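Local coordinates for cellulosomal scaffoldin adaptor protein B (Acetivibrio cellulolyticus, PDB 4UYP) that probably attaches cellulosome assemblies to the cell surface, its C-terminal type I dockerin domain, the part present here, binding a cohesin of the scaffoldin ScaC and two calcium ions, at residues V13-R22 and K50-V61. The protein carries 2 engineered substitutions. Residues are numbered along the deposited sequence; the frame is centred on the assembly and turned at random. Where two conformers were deposited one is given.
Engineered in segment 13-22: Ser15 (natural residue Ile), Ile16 (natural residue Asn). With CA (calcium ion), chain L; CA (calcium ion), chain K.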
loop_
_atom_site.group_PDB
_atom_site.type_symbol
_atom_site.label_atom_id
_atom_site.label_comp_id
_atom_site.label_asym_id
_atom_site.label_seq_id
_atom_site.Cartn_x
_atom_site.Cartn_y
_atom_site.Cartn_z
ATOM N N VAL B 13 -11.543 -26.139 13.985
ATOM C CA VAL B 13 -11.909 -24.820 13.455
ATOM C C VAL B 13 -12.769 -24.146 14.505
ATOM O O VAL B 13 -13.834 -24.603 14.911
ATOM C CB VAL B 13 -12.689 -24.987 12.154
ATOM C CG1 VAL B 13 -12.920 -23.598 11.553
ATOM C CG2 VAL B 13 -11.835 -25.809 11.166
ATOM N N ARG B 14 -12.279 -22.976 14.967
ATOM C CA ARG B 14 -12.819 -22.308 16.158
ATOM C C ARG B 14 -12.912 -20.827 15.877
ATOM O O ARG B 14 -12.315 -20.315 14.963
ATOM C CB ARG B 14 -11.893 -22.475 17.360
ATOM C CG ARG B 14 -11.525 -23.918 17.634
ATOM C CD ARG B 14 -12.829 -24.578 18.032
ATOM N NE ARG B 14 -13.211 -24.439 19.410
ATOM C CZ ARG B 14 -12.559 -24.957 20.501
ATOM N NH1 ARG B 14 -11.460 -25.718 20.338
ATOM N NH2 ARG B 14 -12.999 -24.719 21.783
ATOM N N SER B 15 -13.615 -20.151 16.764
ATOM C CA SER B 15 -13.797 -18.671 16.595
ATOM C C SER B 15 -12.497 -17.937 16.385
ATOM O O SER B 15 -12.358 -16.956 15.582
ATOM C CB SER B 15 -14.539 -18.075 17.760
ATOM O OG SER B 15 -15.879 -18.553 17.767
ATOM N N ILE B 16 -11.486 -18.339 17.186
ATOM C CA ILE B 16 -10.207 -17.618 17.139
ATOM C C ILE B 16 -9.538 -17.710 15.784
ATOM O O ILE B 16 -8.804 -16.831 15.371
ATOM C CB ILE B 16 -9.281 -18.057 18.291
ATOM C CG1 ILE B 16 -8.143 -17.031 18.572
ATOM C CG2 ILE B 16 -8.689 -19.442 18.013
ATOM C CD1 ILE B 16 -8.668 -15.679 19.158
ATOM N N ASP B 17 -9.755 -18.854 15.048
ATOM C CA ASP B 17 -9.177 -18.960 13.705
ATOM C C ASP B 17 -9.627 -17.795 12.821
ATOM O O ASP B 17 -8.833 -17.316 12.044
ATOM C CB ASP B 17 -9.549 -20.348 13.085
ATOM C CG ASP B 17 -8.859 -21.541 13.796
ATOM O OD1 ASP B 17 -7.609 -21.604 13.894
ATOM O OD2 ASP B 17 -9.594 -22.479 14.227
ATOM N N ALA B 18 -10.898 -17.391 12.930
ATOM C CA ALA B 18 -11.361 -16.318 12.045
ATOM C C ALA B 18 -10.747 -15.006 12.524
ATOM O O ALA B 18 -10.531 -14.114 11.704
ATOM C CB ALA B 18 -12.922 -16.235 12.129
ATOM N N VAL B 19 -10.550 -14.843 13.855
ATOM C CA VAL B 19 -9.844 -13.647 14.354
ATOM C C VAL B 19 -8.435 -13.553 13.785
ATOM O O VAL B 19 -7.962 -12.457 13.367
ATOM C CB VAL B 19 -9.819 -13.665 15.842
ATOM C CG1 VAL B 19 -9.040 -12.425 16.357
ATOM C CG2 VAL B 19 -11.224 -13.591 16.477
ATOM N N LEU B 20 -7.714 -14.685 13.701
ATOM C CA LEU B 20 -6.384 -14.688 13.150
ATOM C C LEU B 20 -6.350 -14.304 11.708
ATOM O O LEU B 20 -5.462 -13.549 11.251
ATOM C CB LEU B 20 -5.689 -16.025 13.341
ATOM C CG LEU B 20 -5.475 -16.348 14.810
ATOM C CD1 LEU B 20 -4.987 -17.804 14.983
ATOM C CD2 LEU B 20 -4.283 -15.475 15.290
ATOM N N ILE B 21 -7.339 -14.770 10.883
ATOM C CA ILE B 21 -7.378 -14.353 9.506
ATOM C C ILE B 21 -7.625 -12.830 9.457
ATOM O O ILE B 21 -6.976 -12.137 8.626
ATOM C CB ILE B 21 -8.502 -15.073 8.756
ATOM C CG1 ILE B 21 -8.204 -16.591 8.728
ATOM C CG2 ILE B 21 -8.572 -14.584 7.338
ATOM C CD1 ILE B 21 -9.338 -17.430 8.088
ATOM N N ARG B 22 -8.548 -12.327 10.285
ATOM C CA ARG B 22 -8.744 -10.862 10.333
ATOM C C ARG B 22 -7.404 -10.112 10.723
ATOM O O ARG B 22 -7.095 -9.054 10.101
ATOM C CB ARG B 22 -9.902 -10.573 11.278
ATOM C CG ARG B 22 -10.201 -9.050 11.352
ATOM C CD ARG B 22 -11.410 -8.849 12.253
ATOM N NE ARG B 22 -11.063 -9.135 13.653
ATOM C CZ ARG B 22 -11.970 -9.393 14.585
ATOM N NH1 ARG B 22 -13.258 -9.547 14.324
ATOM N NH2 ARG B 22 -11.525 -9.488 15.828
ATOM N N LYS B 50 -8.295 -12.881 2.189
ATOM C CA LYS B 50 -9.073 -11.644 2.182
ATOM C C LYS B 50 -10.076 -11.704 3.247
ATOM O O LYS B 50 -10.287 -12.698 3.941
ATOM C CB LYS B 50 -9.740 -11.427 0.855
ATOM C CG LYS B 50 -8.773 -11.420 -0.372
ATOM C CD LYS B 50 -9.503 -11.287 -1.678
ATOM C CE LYS B 50 -10.080 -9.935 -1.857
ATOM N NZ LYS B 50 -10.713 -9.765 -3.215
ATOM N N ILE B 51 -10.759 -10.542 3.501
ATOM C CA ILE B 51 -11.678 -10.508 4.613
ATOM C C ILE B 51 -12.798 -11.562 4.518
ATOM O O ILE B 51 -13.301 -11.974 5.577
ATOM C CB ILE B 51 -12.253 -9.020 4.815
ATOM C CG1 ILE B 51 -12.974 -8.833 6.199
ATOM C CG2 ILE B 51 -13.177 -8.643 3.680
ATOM C CD1 ILE B 51 -12.098 -9.175 7.383
ATOM N N ASN B 52 -13.210 -11.890 3.291
ATOM C CA ASN B 52 -14.314 -12.855 3.300
ATOM C C ASN B 52 -13.853 -14.229 3.741
ATOM O O ASN B 52 -14.708 -14.963 4.260
ATOM C CB ASN B 52 -14.881 -12.955 1.879
ATOM C CG ASN B 52 -13.934 -13.635 0.912
ATOM O OD1 ASN B 52 -12.739 -13.308 0.807
ATOM N ND2 ASN B 52 -14.454 -14.638 0.155
ATOM N N ASP B 53 -12.576 -14.575 3.656
ATOM C CA ASP B 53 -12.109 -15.854 4.247
ATOM C C ASP B 53 -12.365 -15.833 5.711
ATOM O O ASP B 53 -12.762 -16.832 6.307
ATOM C CB ASP B 53 -10.644 -16.081 3.948
ATOM C CG ASP B 53 -10.339 -16.240 2.490
ATOM O OD1 ASP B 53 -10.842 -17.178 1.805
ATOM O OD2 ASP B 53 -9.480 -15.483 1.906
ATOM N N ALA B 54 -12.145 -14.651 6.393
ATOM C CA ALA B 54 -12.324 -14.626 7.832
ATOM C C ALA B 54 -13.832 -14.807 8.166
ATOM O O ALA B 54 -14.132 -15.540 9.109
ATOM C CB ALA B 54 -11.808 -13.210 8.336
ATOM N N VAL B 55 -14.707 -14.151 7.430
ATOM C CA VAL B 55 -16.110 -14.252 7.755
ATOM C C VAL B 55 -16.655 -15.644 7.413
ATOM O O VAL B 55 -17.514 -16.128 8.165
ATOM C CB VAL B 55 -16.925 -13.101 7.185
ATOM C CG1 VAL B 55 -17.296 -13.274 5.695
ATOM C CG2 VAL B 55 -18.061 -12.743 8.118
ATOM N N LEU B 56 -16.073 -16.277 6.384
ATOM C CA LEU B 56 -16.443 -17.683 6.113
ATOM C C LEU B 56 -16.068 -18.569 7.246
ATOM O O LEU B 56 -16.878 -19.463 7.631
ATOM C CB LEU B 56 -15.846 -18.134 4.781
ATOM C CG LEU B 56 -16.502 -17.562 3.501
ATOM C CD1 LEU B 56 -15.636 -17.820 2.274
ATOM C CD2 LEU B 56 -17.934 -18.166 3.250
ATOM N N VAL B 57 -14.861 -18.467 7.763
ATOM C CA VAL B 57 -14.538 -19.280 8.918
ATOM C C VAL B 57 -15.460 -19.000 10.092
ATOM O O VAL B 57 -15.960 -19.939 10.754
ATOM C CB VAL B 57 -13.027 -19.110 9.300
ATOM C CG1 VAL B 57 -12.682 -19.863 10.592
ATOM C CG2 VAL B 57 -12.186 -19.654 8.154
ATOM N N ARG B 58 -15.718 -17.721 10.429
ATOM C CA ARG B 58 -16.639 -17.444 11.511
ATOM C C ARG B 58 -18.000 -18.078 11.266
ATOM O O ARG B 58 -18.568 -18.691 12.189
ATOM C CB ARG B 58 -16.805 -15.936 11.592
ATOM C CG ARG B 58 -17.728 -15.628 12.763
ATOM C CD ARG B 58 -18.209 -14.224 12.630
ATOM N NE ARG B 58 -19.164 -14.100 11.500
ATOM C CZ ARG B 58 -19.753 -12.981 11.145
ATOM N NH1 ARG B 58 -19.463 -11.806 11.750
ATOM N NH2 ARG B 58 -20.629 -12.971 10.110
ATOM N N ASP B 59 -18.476 -17.943 10.029
ATOM C CA ASP B 59 -19.840 -18.475 9.698
ATOM C C ASP B 59 -19.824 -19.976 9.753
ATOM O O ASP B 59 -20.889 -20.529 10.144
ATOM C CB ASP B 59 -20.288 -17.931 8.353
ATOM C CG ASP B 59 -20.552 -16.418 8.382
ATOM O OD1 ASP B 59 -20.551 -15.805 9.490
ATOM O OD2 ASP B 59 -20.799 -15.875 7.304
ATOM N N TYR B 60 -18.763 -20.643 9.417
ATOM C CA TYR B 60 -18.728 -22.109 9.635
ATOM C C TYR B 60 -18.813 -22.420 11.141
ATOM O O TYR B 60 -19.562 -23.324 11.584
ATOM C CB TYR B 60 -17.409 -22.671 9.057
ATOM C CG TYR B 60 -17.140 -24.109 9.338
ATOM C CD1 TYR B 60 -17.636 -25.065 8.452
ATOM C CD2 TYR B 60 -16.418 -24.520 10.434
ATOM C CE1 TYR B 60 -17.455 -26.421 8.690
ATOM C CE2 TYR B 60 -16.164 -25.892 10.617
ATOM C CZ TYR B 60 -16.695 -26.815 9.734
ATOM O OH TYR B 60 -16.412 -28.177 10.072
ATOM N N VAL B 61 -18.002 -21.732 11.955
ATOM C CA VAL B 61 -18.013 -21.976 13.393
ATOM C C VAL B 61 -19.430 -21.830 13.933
ATOM O O VAL B 61 -19.864 -22.602 14.804
ATOM C CB VAL B 61 -17.003 -21.057 14.099
ATOM C CG1 VAL B 61 -17.191 -21.187 15.608
ATOM C CG2 VAL B 61 -15.580 -21.497 13.714
HETATM CA CA CA L . -7.865 -23.845 15.148
HETATM CA CA CA K . -9.482 -16.463 -0.247
HETATM O O HOH W 1 -10.964 -14.625 -0.770
HETATM O O HOH W 2 -8.289 -22.580 17.152
#
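Ala18 and Ala54 bring two antiparallel helices very close, with their CA atoms 4.6 Å apart. The helix axes approach to 8.1 Å at an angle of 173°. The methyl of Ala18 rests on the opposite backbone, with its CB 3.3 Å from Ala54 O. That oxygen already accepts the helical bond from Arg58 N. Ala54 CB in turn lies 3.7 Å from Ile21 CG2. Close to one turn on from Ala54, Val57 turns both methyls to segment 13-22. CG1, anti to the backbone N (chi1 175°), meets Ala18 and Val13. Val57 CG2 touches Ile21 CD1 at 3.6 Å. Helices 15-26 and 51-61 are the paired helices of the dockerin fold, each starting within the last residues of an EF-hand-type calcium loop. Asp17 and Asp53 sit in the first turns and chelate one calcium each through both carboxylate oxygens. Asp6, Asp8, Asn10 and Ser12 O complete the first site with a water; Asp42, Asp44, Asn46 and Ser48 O do so at the second. Each aspartate also takes a backbone N-H on the anti lone pair of OD2, from Arg14 N to Asp17 and from Lys50 N to Asp53. Beside the C-terminal end of helix 51-61, Val13 crosses Tyr60 at about a right angle, its CG1 3.8 Å from Tyr60 CD2. Val61 CG2 lies 3.5 Å from Arg14 C. On the ScaC chain, Arg22 forms a salt bridge with Glu78 and Arg58 NH1 a hydrogen bond with Ala79 O.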